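Local coordinates for protein aldehyde dehydrogenase (Staphylococcus aureus, PDB 6K10) that oxidises 4,4'-diaponeurosporen-4-al to 4,4'-diaponeurosporenoic acid with NAD+, a step in the biosynthesis of the carotenoid staphyloxanthin, at residues 219-224 against 253-258. The protein carries 1 engineered substitution. Numbering follows the deposited sequence.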
ATOM      1  N   GLY A 219      -5.591  -4.786  15.552  1.00 23.37           N
ATOM      2  CA  GLY A 219      -5.634  -5.801  16.581  1.00 27.91           C
ATOM      3  C   GLY A 219      -6.382  -7.052  16.145  1.00 29.12           C
ATOM      4  O   GLY A 219      -6.456  -7.395  14.963  1.00 29.03           O
ATOM      5  N   GLY A 220      -6.929  -7.737  17.136  1.00 25.25           N
ATOM      6  CA  GLY A 220      -7.520  -9.044  16.981  1.00 22.34           C
ATOM      7  C   GLY A 220      -7.052  -9.939  18.107  1.00 24.15           C
ATOM      8  O   GLY A 220      -6.446  -9.477  19.074  1.00 23.27           O
ATOM      9  N   LYS A 221      -7.329 -11.231  17.980  1.00 21.23           N
ATOM     10  CA  LYS A 221      -6.953 -12.217  18.994  1.00 19.85           C
ATOM     11  C   LYS A 221      -6.011 -13.218  18.329  1.00 18.19           C
ATOM     12  O   LYS A 221      -6.449 -14.078  17.559  1.00 20.86           O
ATOM     13  CB  LYS A 221      -8.195 -12.880  19.589  1.00 18.55           C
ATOM     14  CG  LYS A 221      -9.104 -11.898  20.338  1.00 20.52           C
ATOM     15  CD  LYS A 221     -10.436 -12.522  20.742  1.00 21.60           C
ATOM     16  CE  LYS A 221     -10.259 -13.588  21.806  1.00 24.34           C
ATOM     17  NZ  LYS A 221      -9.772 -13.021  23.096  1.00 20.58           N
ATOM     18  N   SER A 222      -4.715 -13.094  18.622  1.00 18.70           N
ATOM     19  CA  SER A 222      -3.701 -13.928  17.984  1.00 19.67           C
ATOM     20  C   SER A 222      -3.728 -15.336  18.569  1.00 19.55           C
ATOM     21  O   SER A 222      -3.504 -15.495  19.771  1.00 19.55           O
ATOM     22  CB  SER A 222      -2.319 -13.309  18.164  1.00 18.96           C
ATOM     23  OG  SER A 222      -2.238 -12.018  17.580  1.00 21.29           O
ATOM     24  N   PRO A 223      -3.989 -16.368  17.771  1.00 20.07           N
ATOM     25  CA  PRO A 223      -4.044 -17.730  18.309  1.00 18.12           C
ATOM     26  C   PRO A 223      -2.691 -18.416  18.340  1.00 18.79           C
ATOM     27  O   PRO A 223      -1.822 -18.172  17.506  1.00 20.96           O
ATOM     28  CB  PRO A 223      -4.987 -18.444  17.331  1.00 21.56           C
ATOM     29  CG  PRO A 223      -4.756 -17.753  16.029  1.00 23.92           C
ATOM     30  CD  PRO A 223      -4.393 -16.317  16.353  1.00 20.69           C
ATOM     31  N   VAL A 224      -2.523 -19.281  19.334  1.00 19.73           N
ATOM     32  CA  VAL A 224      -1.415 -20.231  19.379  1.00 19.48           C
ATOM     33  C   VAL A 224      -2.020 -21.619  19.245  1.00 21.50           C
ATOM     34  O   VAL A 224      -2.882 -22.001  20.046  1.00 22.25           O
ATOM     35  CB  VAL A 224      -0.596 -20.114  20.677  1.00 19.84           C
ATOM     36  CG1 VAL A 224       0.516 -21.164  20.716  1.00 18.00           C
ATOM     37  CG2 VAL A 224      -0.028 -18.721  20.826  1.00 20.50           C
ATOM     38  N   ALA A 253       0.981 -10.539  21.076  1.00 18.65           N
ATOM     39  CA  ALA A 253       1.029 -11.473  22.184  1.00 19.09           C
ATOM     40  C   ALA A 253       0.063 -12.628  21.934  1.00 21.25           C
ATOM     41  O   ALA A 253      -1.014 -12.433  21.365  1.00 19.96           O
ATOM     42  CB  ALA A 253       0.669 -10.781  23.494  1.00 22.35           C
ATOM     43  N   PRO A 254       0.431 -13.843  22.332  1.00 19.35           N
ATOM     44  CA  PRO A 254      -0.546 -14.938  22.341  1.00 19.12           C
ATOM     45  C   PRO A 254      -1.815 -14.514  23.061  1.00 23.05           C
ATOM     46  O   PRO A 254      -1.802 -14.230  24.262  1.00 22.43           O
ATOM     47  CB  PRO A 254       0.191 -16.048  23.095  1.00 23.93           C
ATOM     48  CG  PRO A 254       1.622 -15.812  22.742  1.00 23.15           C
ATOM     49  CD  PRO A 254       1.772 -14.306  22.731  1.00 19.80           C
ATOM     50  N   ASP A 255      -2.913 -14.424  22.312  1.00 20.27           N
ATOM     51  CA  ASP A 255      -4.168 -14.093  22.970  1.00 20.26           C
ATOM     52  C   ASP A 255      -4.782 -15.320  23.633  1.00 18.51           C
ATOM     53  O   ASP A 255      -5.109 -15.285  24.821  1.00 19.50           O
ATOM     54  CB  ASP A 255      -5.152 -13.468  21.976  1.00 19.59           C
ATOM     55  CG  ASP A 255      -6.414 -12.966  22.652  1.00 20.95           C
ATOM     56  OD1 ASP A 255      -7.333 -13.778  22.894  1.00 19.44           O
ATOM     57  OD2 ASP A 255      -6.473 -11.754  22.964  1.00 22.58           O
ATOM     58  N   TYR A 256      -4.924 -16.414  22.888  1.00 18.88           N
ATOM     59  CA  TYR A 256      -5.495 -17.646  23.414  1.00 20.60           C
ATOM     60  C   TYR A 256      -4.778 -18.838  22.804  1.00 19.94           C
ATOM     61  O   TYR A 256      -4.071 -18.716  21.803  1.00 21.23           O
ATOM     62  CB  TYR A 256      -7.012 -17.721  23.153  1.00 21.00           C
ATOM     63  CG  TYR A 256      -7.382 -17.754  21.683  1.00 21.86           C
ATOM     64  CD1 TYR A 256      -7.594 -16.579  20.974  1.00 19.82           C
ATOM     65  CD2 TYR A 256      -7.537 -18.962  21.009  1.00 21.10           C
ATOM     66  CE1 TYR A 256      -7.935 -16.597  19.638  1.00 19.98           C
ATOM     67  CE2 TYR A 256      -7.880 -18.993  19.666  1.00 23.22           C
ATOM     68  CZ  TYR A 256      -8.078 -17.807  18.985  1.00 21.55           C
ATOM     69  OH  TYR A 256      -8.421 -17.827  17.652  1.00 20.92           O
ATOM     70  N   ILE A 257      -4.981 -20.002  23.416  1.00 21.13           N
ATOM     71  CA  ILE A 257      -4.326 -21.237  23.006  1.00 19.33           C
ATOM     72  C   ILE A 257      -5.384 -22.235  22.548  1.00 21.75           C
ATOM     73  O   ILE A 257      -6.399 -22.428  23.225  1.00 24.04           O
ATOM     74  CB  ILE A 257      -3.470 -21.828  24.143  1.00 20.50           C
ATOM     75  CG1 ILE A 257      -2.404 -20.821  24.586  1.00 25.08           C
ATOM     76  CG2 ILE A 257      -2.838 -23.161  23.716  1.00 19.96           C
ATOM     77  CD1 ILE A 257      -1.320 -21.389  25.504  1.00 27.61           C
ATOM     78  N   LEU A 258      -5.153 -22.842  21.387  1.00 20.18           N
ATOM     79  CA  LEU A 258      -5.870 -24.025  20.927  1.00 18.63           C
ATOM     80  C   LEU A 258      -4.878 -25.174  21.023  1.00 19.43           C
ATOM     81  O   LEU A 258      -3.930 -25.241  20.233  1.00 23.21           O
ATOM     82  CB  LEU A 258      -6.374 -23.849  19.496  1.00 22.76           C
ATOM     83  CG  LEU A 258      -7.552 -22.906  19.270  1.00 23.33           C
ATOM     84  CD1 LEU A 258      -7.631 -22.542  17.801  1.00 23.26           C
ATOM     85  CD2 LEU A 258      -8.865 -23.524  19.739  1.00 27.66           C
TER
HETATM   86  O   HOH W   1      -8.654 -15.452  16.527  1.00 19.48           O
HETATM   87  O   HOH W   2      -3.009 -11.003  20.189  1.00 20.99           O
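Residues 219-224 and 253-258 run into two parallel, neighbouring strands, with Pro223 paired to Tyr256 and Val224 to Ile257; a salt bridge between partly exposed Lys221 and buried Asp255 lies just before these pairs. The aliphatic chain of Lys221 starts with CG beside its own backbone N (chi1 -63°), then bends at chi3 and chi4, folding over the carboxylate of Asp255 so that NZ comes within 2.6 Å of Asp255 OD1 on its syn lone pair. This salt bridge is one of several bonds on the ammonium, which also donates to the carbonyls of Ile339 and Glu342; Asp255 OD2 accepts from the Ile344 amide, fixing the carboxylate's rotation. In the backbone beside it, Asp255 N donates to Ser222 O at 2.8 Å, in the carbonyl plane. Further along, Val224 N donates a hydrogen bond to Tyr256 O at 3.0 Å, nearly along the C=O axis. Leu258 N hydrogen-bonds to Val224 O at 2.8 Å, again almost in line. Tyr256 CG sits between its backbone N and carbonyl carbon, the crowded position (chi1 63°); Pro223 CA lies over one ring face, offset toward the rim, with Pro223 CB 3.6 Å from Tyr256 CZ. Lys221 CB meets the ring's edge in plane, and a water links Tyr256 OH to Lys221 O. On the opposite sheet face, Val224 CG2 packs against Pro254 CB at 3.5 Å. Ser222 OG bonds to Ser372 OG, about 7 Å from the side chain of engineered Ser251 at the predicted catalytic position. The pairing is that of a beta-alpha-beta crossover, strands 223-226 and 256-260 joined through helix 232-244, in the catalytic domain of the aldehyde dehydrogenase fold.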